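Side-chain contacts in 3-oxoacyl-[acyl-carrier-protein] reductase (Sinorhizobium meliloti, PDB 3U9L), which probably catalyses the NADPH-dependent reduction of 3-oxoacyl groups on acyl carrier protein, as a member of the short-chain dehydrogenase/reductase family: residues F17-A22 and V47-G52; R76-I81 and G86-L91; A169-Y174 and T185-P190; A245-R250 and V263-A268. All coordinates share one frame; numbering follows the deposited sequence.

Interaction 1 (F17-A22 and V47-G52); sequences FGRLTA and VEAIAG
Arg19 reaches across from its helix to Ala49 and Ile50 of the facing one, and this single long side chain carries the whole contact from its side. The touching is van der Waals packing, a methylene on Ile50 and a guanidinium face on the Ala49 methyl. The chain leaves its helix with CG anti to the backbone N (chi1 174°) and nearly extended at chi2, which brings CD to CG1 of Ile50 at 3.7 Å, the two side chains crossing obliquely. The bend at chi3 then places the guanidinium over Ala49, where NH2 comes within 3.6 Å of CB. No hydrogen bond spans the two segments; NH1 makes a weak hydrogen bond to the Ser14 carbonyl, and NE a long, weak ion pair with Glu23. With only an alanine here, the Ala49 methyl and Ile50 CG1 would probably lose their cover and a gap would open between the helices. Within 17-22 the hydrogen bonding is local: the hydroxyl of Thr21 bonds back to the Phe17 carbonyl (Thr21 OG1 to Phe17 O 2.8 Å), from the face opposite to that used by the Thr21 amide. Ala22 and Ile50 both touch strands 31-36 and 61-65, while Leu20 and Thr21 lean on Ala245 of helix 242-252, so helix 16-27 runs between that helix and helix 44-57.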
loop_
_atom_site.group_PDB
_atom_site.type_symbol
_atom_site.label_atom_id
_atom_site.label_comp_id
_atom_site.label_asym_id
_atom_site.label_seq_id
_atom_site.Cartn_x
_atom_site.Cartn_y
_atom_site.Cartn_z
ATOM N N PHE A 17 4.989 -18.439 -9.906
ATOM C CA PHE A 17 5.040 -17.715 -11.180
ATOM C C PHE A 17 6.465 -17.466 -11.522
ATOM O O PHE A 17 6.820 -17.434 -12.677
ATOM C CB PHE A 17 4.433 -16.322 -11.072
ATOM C CG PHE A 17 2.995 -16.315 -10.757
ATOM C CD1 PHE A 17 2.112 -17.095 -11.471
ATOM C CD2 PHE A 17 2.507 -15.508 -9.737
ATOM C CE1 PHE A 17 0.744 -17.078 -11.142
ATOM C CE2 PHE A 17 1.181 -15.482 -9.437
ATOM C CZ PHE A 17 0.300 -16.248 -10.133
ATOM N N GLY A 18 7.264 -17.211 -10.506
ATOM C CA GLY A 18 8.654 -16.851 -10.733
ATOM C C GLY A 18 9.368 -17.906 -11.563
ATOM O O GLY A 18 10.036 -17.630 -12.560
ATOM N N ARG A 19 9.263 -19.138 -11.105
ATOM C CA ARG A 19 9.930 -20.245 -11.765
ATOM C C ARG A 19 9.391 -20.573 -13.147
ATOM O O ARG A 19 10.151 -20.776 -14.051
ATOM C CB ARG A 19 9.848 -21.460 -10.871
ATOM C CG ARG A 19 10.372 -22.720 -11.504
ATOM C CD ARG A 19 10.780 -23.654 -10.403
ATOM N NE ARG A 19 10.543 -25.013 -10.780
ATOM C CZ ARG A 19 10.463 -26.020 -9.900
ATOM N NH1 ARG A 19 10.630 -25.831 -8.577
ATOM N NH2 ARG A 19 10.202 -27.198 -10.361
ATOM N N LEU A 20 8.087 -20.653 -13.321
ATOM C CA LEU A 20 7.557 -20.951 -14.633
ATOM C C LEU A 20 7.893 -19.805 -15.576
ATOM O O LEU A 20 8.130 -19.963 -16.800
ATOM C CB LEU A 20 6.046 -21.102 -14.536
ATOM C CG LEU A 20 5.565 -22.314 -13.725
ATOM C CD1 LEU A 20 4.033 -22.511 -13.811
ATOM C CD2 LEU A 20 6.271 -23.577 -14.194
ATOM N N THR A 21 7.910 -18.601 -15.033
ATOM C CA THR A 21 8.266 -17.470 -15.913
ATOM C C THR A 21 9.712 -17.528 -16.375
ATOM O O THR A 21 9.991 -17.255 -17.559
ATOM C CB THR A 21 7.937 -16.123 -15.240
ATOM O OG1 THR A 21 6.519 -16.069 -15.052
ATOM C CG2 THR A 21 8.328 -14.955 -16.139
ATOM N N ALA A 22 10.639 -17.846 -15.469
ATOM C CA ALA A 22 12.057 -17.976 -15.829
ATOM C C ALA A 22 12.225 -19.071 -16.898
ATOM O O ALA A 22 12.870 -18.860 -17.917
ATOM C CB ALA A 22 12.875 -18.284 -14.609
ATOM N N VAL A 47 16.817 -25.373 -6.945
ATOM C CA VAL A 47 17.984 -25.158 -7.807
ATOM C C VAL A 47 18.112 -26.406 -8.685
ATOM O O VAL A 47 18.208 -26.289 -9.899
ATOM C CB VAL A 47 19.306 -24.916 -7.015
ATOM C CG1 VAL A 47 20.522 -24.901 -7.972
ATOM C CG2 VAL A 47 19.269 -23.592 -6.264
ATOM N N GLU A 48 18.057 -27.598 -8.067
ATOM C CA GLU A 48 18.224 -28.852 -8.828
ATOM C C GLU A 48 17.141 -29.001 -9.860
ATOM O O GLU A 48 17.423 -29.364 -10.993
ATOM C CB GLU A 48 18.224 -30.074 -7.898
ATOM C CG GLU A 48 19.305 -29.976 -6.864
ATOM C CD GLU A 48 19.402 -31.200 -5.948
ATOM O OE1 GLU A 48 18.573 -32.153 -6.077
ATOM O OE2 GLU A 48 20.342 -31.190 -5.099
ATOM N N ALA A 49 15.899 -28.714 -9.465
ATOM C CA ALA A 49 14.759 -28.809 -10.373
ATOM C C ALA A 49 14.911 -27.917 -11.582
ATOM O O ALA A 49 14.710 -28.360 -12.711
ATOM C CB ALA A 49 13.446 -28.508 -9.633
ATOM N N ILE A 50 15.311 -26.666 -11.350
ATOM C CA ILE A 50 15.465 -25.676 -12.410
ATOM C C ILE A 50 16.673 -26.008 -13.293
ATOM O O ILE A 50 16.644 -25.857 -14.527
ATOM C CB ILE A 50 15.688 -24.220 -11.788
ATOM C CG1 ILE A 50 14.428 -23.657 -11.160
ATOM C CG2 ILE A 50 16.202 -23.212 -12.781
ATOM C CD1 ILE A 50 14.796 -22.657 -10.070
ATOM N N ALA A 51 17.771 -26.370 -12.649
ATOM C CA ALA A 51 18.983 -26.721 -13.389
ATOM C C ALA A 51 18.715 -27.927 -14.333
ATOM O O ALA A 51 19.166 -27.950 -15.473
ATOM C CB ALA A 51 20.107 -27.056 -12.405
ATOM N N GLY A 52 17.960 -28.914 -13.851
ATOM C CA GLY A 52 17.630 -30.078 -14.647
ATOM C C GLY A 52 16.822 -29.690 -15.870
ATOM O O GLY A 52 17.080 -30.177 -16.973
#

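Interaction 2 (R76-I81 and G86-L91); sequences RAIDQI and GRIDVL
Ile81 and Ile88 meet through torsions of the same kind: in each, CG1 stands beside the backbone N and anti to the carbonyl carbon (chi1 -66° and -60°), yet the two use different branches. Ile81 offers its CG2 methyl, and Ile88 receives it on CG1 at 3.7 Å. The rest of the Ile88 chain is extended, and its CD1 meets CD1 of Ile78, one helical turn before Ile81, at 4.1 Å; here the second torsion of Ile78 is folded (chi2 -58°), which turns its terminal methyl to Ile88, in the loop leading into strand 90-93. Ile88 crosses both helix isoleucines at about a right angle and thus lies over the two. The Ile81 CG2 methyl also faces the Arg87 carbonyl O, 4.0 Å away. Gly86, with positive phi, turns the chain out of the helix so that Ile88 can come back against it. Within the same segment Arg87 and Asp89 form a salt bridge, Arg87 NE to Asp89 OD1 2.9 Å, nearly in the guanidinium plane and on the syn side of the carboxylate; OD2 of Asp89 bonds in addition to the Ile7 amide, which ties the carboxylate to the start of the neighbouring strand 7-10. Ile78 continues onto Leu9 and helix 108-136, and Ile81 onto Leu64. Helix 71-85 leading into parallel strand 90-93 is the helix-to-strand half of a beta-alpha-beta crossover in the Rossmann-type fold, strand order 3-2-1-4-5-6-7.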
loop_
_atom_site.group_PDB
_atom_site.type_symbol
_atom_site.label_atom_id
_atom_site.label_comp_id
_atom_site.label_asym_id
_atom_site.label_seq_id
_atom_site.Cartn_x
_atom_site.Cartn_y
_atom_site.Cartn_z
ATOM N N ARG A 76 25.778 -7.839 -4.606
ATOM C CA ARG A 76 26.665 -8.859 -5.113
ATOM C C ARG A 76 26.104 -9.486 -6.361
ATOM O O ARG A 76 26.819 -9.678 -7.336
ATOM C CB ARG A 76 26.864 -9.932 -4.031
ATOM C CG ARG A 76 27.936 -10.967 -4.398
ATOM C CD ARG A 76 28.058 -12.081 -3.328
ATOM N NE ARG A 76 28.999 -13.131 -3.749
ATOM C CZ ARG A 76 28.677 -14.167 -4.529
ATOM N NH1 ARG A 76 27.424 -14.305 -4.985
ATOM N NH2 ARG A 76 29.609 -15.062 -4.858
ATOM N N ALA A 77 24.822 -9.858 -6.313
ATOM C CA ALA A 77 24.201 -10.578 -7.429
ATOM C C ALA A 77 24.101 -9.684 -8.659
ATOM O O ALA A 77 24.211 -10.159 -9.773
ATOM C CB ALA A 77 22.830 -11.029 -7.028
ATOM N N ILE A 78 23.820 -8.396 -8.455
ATOM C CA ILE A 78 23.735 -7.455 -9.581
ATOM C C ILE A 78 25.117 -7.248 -10.175
ATOM O O ILE A 78 25.276 -7.232 -11.385
ATOM C CB ILE A 78 23.159 -6.084 -9.151
ATOM C CG1 ILE A 78 21.704 -6.243 -8.704
ATOM C CG2 ILE A 78 23.327 -4.999 -10.283
ATOM C CD1 ILE A 78 20.813 -6.800 -9.706
ATOM N N ASP A 79 26.119 -7.042 -9.325
ATOM C CA ASP A 79 27.506 -7.023 -9.823
ATOM C C ASP A 79 27.917 -8.257 -10.613
ATOM O O ASP A 79 28.656 -8.132 -11.601
ATOM C CB ASP A 79 28.454 -6.835 -8.672
ATOM C CG ASP A 79 28.312 -5.490 -8.080
ATOM O OD1 ASP A 79 27.906 -4.564 -8.853
ATOM O OD2 ASP A 79 28.596 -5.339 -6.876
ATOM N N GLN A 80 27.432 -9.446 -10.208
ATOM C CA GLN A 80 27.762 -10.641 -11.018
ATOM C C GLN A 80 27.219 -10.607 -12.455
ATOM O O GLN A 80 27.942 -10.883 -13.417
ATOM C CB GLN A 80 27.364 -11.941 -10.313
ATOM C CG GLN A 80 28.414 -12.339 -9.275
ATOM C CD GLN A 80 27.910 -13.394 -8.292
ATOM O OE1 GLN A 80 26.766 -13.859 -8.380
ATOM N NE2 GLN A 80 28.768 -13.766 -7.328
ATOM N N ILE A 81 25.942 -10.267 -12.582
ATOM C CA ILE A 81 25.291 -10.141 -13.867
ATOM C C ILE A 81 25.961 -9.070 -14.727
ATOM O O ILE A 81 26.264 -9.293 -15.887
ATOM C CB ILE A 81 23.784 -9.813 -13.694
ATOM C CG1 ILE A 81 23.071 -11.007 -13.022
ATOM C CG2 ILE A 81 23.157 -9.521 -15.044
ATOM C CD1 ILE A 81 21.590 -10.795 -12.747
ATOM N N GLY A 86 27.282 -7.207 -18.897
ATOM C CA GLY A 86 27.354 -5.788 -19.222
ATOM C C GLY A 86 26.065 -4.984 -18.899
ATOM O O GLY A 86 26.136 -3.768 -18.745
ATOM N N ARG A 87 24.918 -5.660 -18.780
ATOM C CA ARG A 87 23.644 -4.948 -18.612
ATOM C C ARG A 87 22.525 -5.878 -18.155
ATOM O O ARG A 87 22.674 -7.127 -18.176
ATOM C CB ARG A 87 23.252 -4.323 -19.944
ATOM C CG ARG A 87 22.916 -5.411 -21.003
ATOM C CD ARG A 87 22.764 -4.810 -22.413
ATOM N NE ARG A 87 21.985 -5.733 -23.252
ATOM C CZ ARG A 87 22.508 -6.761 -23.923
ATOM N NH1 ARG A 87 21.716 -7.563 -24.630
ATOM N NH2 ARG A 87 23.822 -6.987 -23.892
ATOM N N ILE A 88 21.395 -5.267 -17.755
ATOM C CA ILE A 88 20.149 -5.999 -17.573
ATOM C C ILE A 88 19.087 -5.380 -18.434
ATOM O O ILE A 88 18.869 -4.175 -18.350
ATOM C CB ILE A 88 19.715 -6.004 -16.102
ATOM C CG1 ILE A 88 20.807 -6.677 -15.265
ATOM C CG2 ILE A 88 18.337 -6.675 -15.945
ATOM C CD1 ILE A 88 20.630 -6.543 -13.794
ATOM N N ASP A 89 18.476 -6.177 -19.323
ATOM C CA ASP A 89 17.488 -5.644 -20.265
ATOM C C ASP A 89 16.101 -5.620 -19.657
ATOM O O ASP A 89 15.314 -4.733 -19.988
ATOM C CB ASP A 89 17.405 -6.436 -21.561
ATOM C CG ASP A 89 18.698 -6.374 -22.375
ATOM O OD1 ASP A 89 19.253 -5.268 -22.576
ATOM O OD2 ASP A 89 19.178 -7.452 -22.804
ATOM N N VAL A 90 15.800 -6.622 -18.826
ATOM C CA VAL A 90 14.481 -6.816 -18.227
ATOM C C VAL A 90 14.683 -7.197 -16.746
ATOM O O VAL A 90 15.427 -8.159 -16.414
ATOM C CB VAL A 90 13.670 -7.952 -18.942
ATOM C CG1 VAL A 90 12.275 -8.103 -18.357
ATOM C CG2 VAL A 90 13.614 -7.729 -20.436
ATOM N N LEU A 91 14.018 -6.460 -15.874
ATOM C CA LEU A 91 14.076 -6.681 -14.445
ATOM C C LEU A 91 12.652 -7.073 -14.012
ATOM O O LEU A 91 11.682 -6.306 -14.236
ATOM C CB LEU A 91 14.555 -5.406 -13.754
ATOM C CG LEU A 91 14.571 -5.381 -12.227
ATOM C CD1 LEU A 91 15.492 -6.536 -11.764
ATOM C CD2 LEU A 91 15.050 -4.028 -11.665
#

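Interaction 3 (A169-Y174 and T185-P190); sequences AIAVQY and TSIIVP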
loop_
_atom_site.group_PDB
_atom_site.type_symbol
_atom_site.label_atom_id
_atom_site.label_comp_id
_atom_site.label_asym_id
_atom_site.label_seq_id
_atom_site.Cartn_x
_atom_site.Cartn_y
_atom_site.Cartn_z
ATOM N N ALA A 169 1.454 0.859 -6.144
ATOM C CA ALA A 169 1.554 2.315 -6.107
ATOM C C ALA A 169 2.979 2.743 -6.462
ATOM O O ALA A 169 3.182 3.690 -7.186
ATOM C CB ALA A 169 1.156 2.853 -4.729
ATOM N N ILE A 170 3.951 2.013 -5.947
ATOM C CA ILE A 170 5.363 2.268 -6.228
ATOM C C ILE A 170 5.704 1.962 -7.674
ATOM O O ILE A 170 6.429 2.736 -8.322
ATOM C CB ILE A 170 6.273 1.450 -5.310
ATOM C CG1 ILE A 170 6.104 1.993 -3.885
ATOM C CG2 ILE A 170 7.816 1.482 -5.845
ATOM C CD1 ILE A 170 6.592 1.128 -2.793
ATOM N N ALA A 171 5.173 0.896 -8.212
ATOM C CA ALA A 171 5.473 0.548 -9.608
ATOM C C ALA A 171 5.041 1.678 -10.540
ATOM O O ALA A 171 5.687 1.996 -11.546
ATOM C CB ALA A 171 4.737 -0.750 -9.990
ATOM N N VAL A 172 3.899 2.252 -10.209
ATOM C CA VAL A 172 3.299 3.288 -11.033
ATOM C C VAL A 172 4.145 4.540 -11.007
ATOM O O VAL A 172 4.392 5.120 -12.023
ATOM C CB VAL A 172 1.812 3.499 -10.590
ATOM C CG1 VAL A 172 1.186 4.783 -11.188
ATOM C CG2 VAL A 172 1.054 2.267 -11.075
ATOM N N GLN A 173 4.633 4.896 -9.829
ATOM C CA GLN A 173 5.489 6.028 -9.655
ATOM C C GLN A 173 6.792 5.910 -10.436
ATOM O O GLN A 173 7.187 6.863 -11.145
ATOM C CB GLN A 173 5.745 6.251 -8.146
ATOM C CG GLN A 173 4.485 6.632 -7.305
ATOM C CD GLN A 173 4.181 8.092 -7.439
ATOM O OE1 GLN A 173 4.855 8.982 -6.800
ATOM N NE2 GLN A 173 3.201 8.397 -8.287
ATOM N N TYR A 174 7.440 4.747 -10.361
ATOM C CA TYR A 174 8.688 4.518 -11.089
ATOM C C TYR A 174 8.456 4.586 -12.587
ATOM O O TYR A 174 9.293 5.108 -13.321
ATOM C CB TYR A 174 9.258 3.148 -10.737
ATOM C CG TYR A 174 10.239 3.148 -9.578
ATOM C CD1 TYR A 174 11.542 3.652 -9.738
ATOM C CD2 TYR A 174 9.912 2.577 -8.372
ATOM C CE1 TYR A 174 12.479 3.614 -8.702
ATOM C CE2 TYR A 174 10.856 2.539 -7.303
ATOM C CZ TYR A 174 12.135 3.073 -7.481
ATOM O OH TYR A 174 13.083 3.029 -6.462
ATOM N N THR A 185 7.834 0.203 -18.484
ATOM C CA THR A 185 7.235 -0.521 -17.370
ATOM C C THR A 185 6.038 -1.319 -17.850
ATOM O O THR A 185 5.208 -0.820 -18.643
ATOM C CB THR A 185 6.697 0.433 -16.309
ATOM O OG1 THR A 185 7.788 1.135 -15.698
ATOM C CG2 THR A 185 5.960 -0.349 -15.201
ATOM N N SER A 186 5.913 -2.537 -17.346
ATOM C CA SER A 186 4.719 -3.303 -17.569
ATOM C C SER A 186 4.371 -4.025 -16.248
ATOM O O SER A 186 5.268 -4.562 -15.558
ATOM C CB SER A 186 4.934 -4.246 -18.781
ATOM O OG SER A 186 3.770 -5.042 -18.942
ATOM N N ILE A 187 3.088 -3.999 -15.854
ATOM C CA ILE A 187 2.685 -4.540 -14.595
ATOM C C ILE A 187 1.731 -5.720 -14.860
ATOM O O ILE A 187 0.732 -5.602 -15.558
ATOM C CB ILE A 187 1.940 -3.520 -13.714
ATOM C CG1 ILE A 187 2.833 -2.273 -13.448
ATOM C CG2 ILE A 187 1.515 -4.219 -12.403
ATOM C CD1 ILE A 187 2.238 -1.064 -12.677
ATOM N N ILE A 188 2.075 -6.863 -14.314
ATOM C CA ILE A 188 1.262 -8.050 -14.462
ATOM C C ILE A 188 0.360 -8.120 -13.235
ATOM O O ILE A 188 0.810 -8.002 -12.085
ATOM C CB ILE A 188 2.146 -9.325 -14.545
ATOM C CG1 ILE A 188 3.331 -9.153 -15.555
ATOM C CG2 ILE A 188 1.294 -10.543 -14.804
ATOM C CD1 ILE A 188 2.957 -8.711 -16.999
ATOM N N VAL A 189 -0.916 -8.304 -13.515
ATOM C CA VAL A 189 -1.940 -8.363 -12.505
ATOM C C VAL A 189 -2.621 -9.771 -12.441
ATOM O O VAL A 189 -3.643 -10.023 -13.054
ATOM C CB VAL A 189 -2.939 -7.190 -12.662
ATOM C CG1 VAL A 189 -3.891 -7.157 -11.507
ATOM C CG2 VAL A 189 -2.158 -5.861 -12.727
ATOM N N PRO A 190 -2.011 -10.693 -11.692
ATOM C CA PRO A 190 -2.531 -12.073 -11.548
ATOM C C PRO A 190 -3.663 -12.141 -10.570
ATOM O O PRO A 190 -3.598 -11.499 -9.517
ATOM C CB PRO A 190 -1.346 -12.874 -10.966
ATOM C CG PRO A 190 -0.225 -11.925 -10.820
ATOM C CD PRO A 190 -0.737 -10.502 -10.978
HETATM O O HOH W 1 8.138 0.866 -12.935
#
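The side chains of Ala171 and Val172 share one partner in the strand, CD1 of Ile187. The apolar part of the contact is therefore compact: CD1 of Ile187 lies 3.7 Å from CB of Ala171 and 3.9 Å from CG2 of Val172. Ile187 gets there with an extended chain (chi2 175°), its CG1 anti to the carbonyl carbon, which carries CD1 out from the strand to the helix surface. Val172 starts away from the strand at its CB, but its CG2 branch swings back, and the two side chains cross at about a right angle. Ile187 also touches Phe261 and Arg262, and Ala171 touches Trp143 as well.

The polar part is mediated by water. One water donates a hydrogen bond to the Ala171 carbonyl (water O to Ala171 O, 3.0 Å) and another to the Thr185 hydroxyl (water O to Thr185 OG1, 2.8 Å), so both its protons go into bridging helix and strand. Thr185 CG2 lies 4.4 Å from Ala171 O.

Residues turned from the strand reach the second subunit: Ala169 and Ile170 pack on Ala165 and Ala162 of that subunit, and Gln173 NE2 bonds to its Pro154 carbonyl. The axes of the short segments 169-174 and 185-190 are nearly antiparallel, at 162° and 9.1 Å apart. That is the geometry of a beta-alpha-beta crossover, here strand 139-144, helix 158-179 and strand 183-190, within the parallel sheet of the short-chain dehydrogenase fold.

Interaction 4 (A245-R250 and V263-A268); sequences ADAIVR and VHVDPA
Ala247 meets Val263 and Val265 through methyl groups alone, and the flat groups nearby stand beside this contact, not in it. The guanidinium of Arg250 has one face over the Asp246 carbonyl O, which sits 3.8 Å above the plane at its centre, so the arginine lies back along its own helix. The imidazole of His264 belongs to the other side of the strand: its CB points away from the helix, and the ring packs by ND1 on CB of Val189.

The Ala247 methyl fits between the two valines. Its CB is 3.8 Å from CG1 of Val263 and equally 3.8 Å from CG2 of Val265. The valines take nearly the same rotamer but offer different branches: Val263 turns in the methyl that is anti to its backbone N (chi1 174°), Val265 the one anti to its carbonyl carbon. Being two apart in the strand, both have their side chains on the helix side. Val263 goes on to touch Val251 and Ile188, and Val265 to touch Leu243 and Val244, so helix 242-252 packs on the outermost strand of the sheet within this chain along several residues, while Ile248 rests on Ile188 of the neighbouring strand.

No hydrogen bond joins the two segments. The contact is purely van der Waals; the small Ala247 side chain is consistent with the helix approaching this closely, while neighbouring residues add further packing.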
loop_
_atom_site.group_PDB
_atom_site.type_symbol
_atom_site.label_atom_id
_atom_site.label_comp_id
_atom_site.label_asym_id
_atom_site.label_seq_id
_atom_site.Cartn_x
_atom_site.Cartn_y
_atom_site.Cartn_z
ATOM N N ALA A 245 3.021 -16.931 -16.913
ATOM C CA ALA A 245 4.300 -17.043 -17.592
ATOM C C ALA A 245 4.125 -16.712 -19.074
ATOM O O ALA A 245 4.957 -16.017 -19.684
ATOM C CB ALA A 245 4.919 -18.454 -17.390
ATOM N N ASP A 246 3.025 -17.142 -19.669
ATOM C CA ASP A 246 2.906 -16.925 -21.107
ATOM C C ASP A 246 2.597 -15.460 -21.378
ATOM O O ASP A 246 3.078 -14.918 -22.349
ATOM C CB ASP A 246 1.847 -17.832 -21.728
ATOM C CG ASP A 246 2.225 -19.333 -21.625
ATOM O OD1 ASP A 246 3.424 -19.725 -21.919
ATOM O OD2 ASP A 246 1.312 -20.095 -21.204
ATOM N N ALA A 247 1.830 -14.817 -20.498
ATOM C CA ALA A 247 1.614 -13.349 -20.645
ATOM C C ALA A 247 2.916 -12.612 -20.570
ATOM O O ALA A 247 3.124 -11.653 -21.292
ATOM C CB ALA A 247 0.636 -12.815 -19.589
ATOM N N ILE A 248 3.823 -13.053 -19.706
ATOM C CA ILE A 248 5.107 -12.354 -19.578
ATOM C C ILE A 248 6.051 -12.512 -20.786
ATOM O O ILE A 248 6.723 -11.564 -21.205
ATOM C CB ILE A 248 5.830 -12.725 -18.267
ATOM C CG1 ILE A 248 5.031 -12.146 -17.118
ATOM C CG2 ILE A 248 7.286 -12.151 -18.271
ATOM C CD1 ILE A 248 5.450 -12.656 -15.767
ATOM N N VAL A 249 6.110 -13.726 -21.322
ATOM C CA VAL A 249 6.863 -13.985 -22.543
ATOM C C VAL A 249 6.332 -13.081 -23.643
ATOM O O VAL A 249 7.126 -12.470 -24.345
ATOM C CB VAL A 249 6.726 -15.468 -22.965
ATOM C CG1 VAL A 249 7.260 -15.677 -24.387
ATOM C CG2 VAL A 249 7.392 -16.403 -21.910
ATOM N N ARG A 250 5.001 -12.971 -23.771
ATOM C CA ARG A 250 4.395 -12.039 -24.757
ATOM C C ARG A 250 4.740 -10.578 -24.524
ATOM O O ARG A 250 5.004 -9.851 -25.474
ATOM C CB ARG A 250 2.868 -12.172 -24.834
ATOM C CG ARG A 250 2.423 -13.329 -25.697
ATOM C CD ARG A 250 0.857 -13.387 -25.891
ATOM N NE ARG A 250 0.172 -13.412 -24.589
ATOM C CZ ARG A 250 -0.355 -14.494 -24.021
ATOM N NH1 ARG A 250 -0.310 -15.688 -24.647
ATOM N NH2 ARG A 250 -0.915 -14.376 -22.818
ATOM N N VAL A 263 -1.185 -6.080 -17.589
ATOM C CA VAL A 263 -1.725 -7.273 -18.265
ATOM C C VAL A 263 -2.449 -8.002 -17.140
ATOM O O VAL A 263 -1.873 -8.230 -16.076
ATOM C CB VAL A 263 -0.622 -8.170 -18.946
ATOM C CG1 VAL A 263 -1.212 -9.452 -19.501
ATOM C CG2 VAL A 263 0.074 -7.424 -20.081
ATOM N N HIS A 264 -3.730 -8.282 -17.354
ATOM C CA HIS A 264 -4.601 -8.937 -16.378
ATOM C C HIS A 264 -4.664 -10.432 -16.701
ATOM O O HIS A 264 -4.974 -10.812 -17.829
ATOM C CB HIS A 264 -5.982 -8.253 -16.344
ATOM C CG HIS A 264 -5.896 -6.806 -15.947
ATOM N ND1 HIS A 264 -5.775 -6.400 -14.633
ATOM C CD2 HIS A 264 -5.834 -5.669 -16.690
ATOM C CE1 HIS A 264 -5.645 -5.081 -14.590
ATOM N NE2 HIS A 264 -5.664 -4.610 -15.817
ATOM N N VAL A 265 -4.338 -11.272 -15.727
ATOM C CA VAL A 265 -4.456 -12.721 -15.890
ATOM C C VAL A 265 -5.230 -13.289 -14.712
ATOM O O VAL A 265 -4.644 -13.674 -13.709
ATOM C CB VAL A 265 -3.082 -13.368 -15.949
ATOM C CG1 VAL A 265 -3.190 -14.894 -16.242
ATOM C CG2 VAL A 265 -2.176 -12.677 -17.025
ATOM N N ASP A 266 -6.550 -13.282 -14.807
ATOM C CA ASP A 266 -7.400 -13.502 -13.627
ATOM C C ASP A 266 -8.619 -14.374 -14.008
ATOM O O ASP A 266 -9.688 -13.866 -14.300
ATOM C CB ASP A 266 -7.853 -12.167 -12.987
ATOM C CG ASP A 266 -8.919 -12.369 -11.871
ATOM O OD1 ASP A 266 -9.028 -13.503 -11.288
ATOM O OD2 ASP A 266 -9.654 -11.405 -11.572
ATOM N N PRO A 267 -8.426 -15.688 -14.053
ATOM C CA PRO A 267 -9.538 -16.618 -14.349
ATOM C C PRO A 267 -10.771 -16.492 -13.424
ATOM O O PRO A 267 -11.902 -16.745 -13.867
ATOM C CB PRO A 267 -8.927 -18.004 -14.117
ATOM C CG PRO A 267 -7.428 -17.815 -14.089
ATOM C CD PRO A 267 -7.160 -16.366 -13.719
ATOM N N ALA A 268 -10.580 -16.148 -12.159
ATOM C CA ALA A 268 -11.714 -15.970 -11.280
ATOM C C ALA A 268 -12.471 -14.679 -11.593
ATOM O O ALA A 268 -13.543 -14.491 -11.046
ATOM C CB ALA A 268 -11.282 -15.963 -9.862
#

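How the interactions relate
Interactions 2 and 3 are the buried ones, built on isoleucine and other aliphatic groups: interaction 2 sets a helix on the loop entering its strand, interaction 3 on the strand itself, with a bridging water. The helix of interaction 3 also packs on the second subunit, which interaction 4 reaches through Ala268. Interactions 1 and 4 are only partly buried. Interaction 1 is the one helix-to-helix contact, and the only one where a charged chain does the packing; interaction 4 is purely methyl chemistry. Helices 16-27 and 242-252 pack together, and Phe17 touches Pro190 of interaction 3. Strands 183-190 and 262-265 are adjacent, with probable backbone bonds from Val263 to Ile187 and Val189.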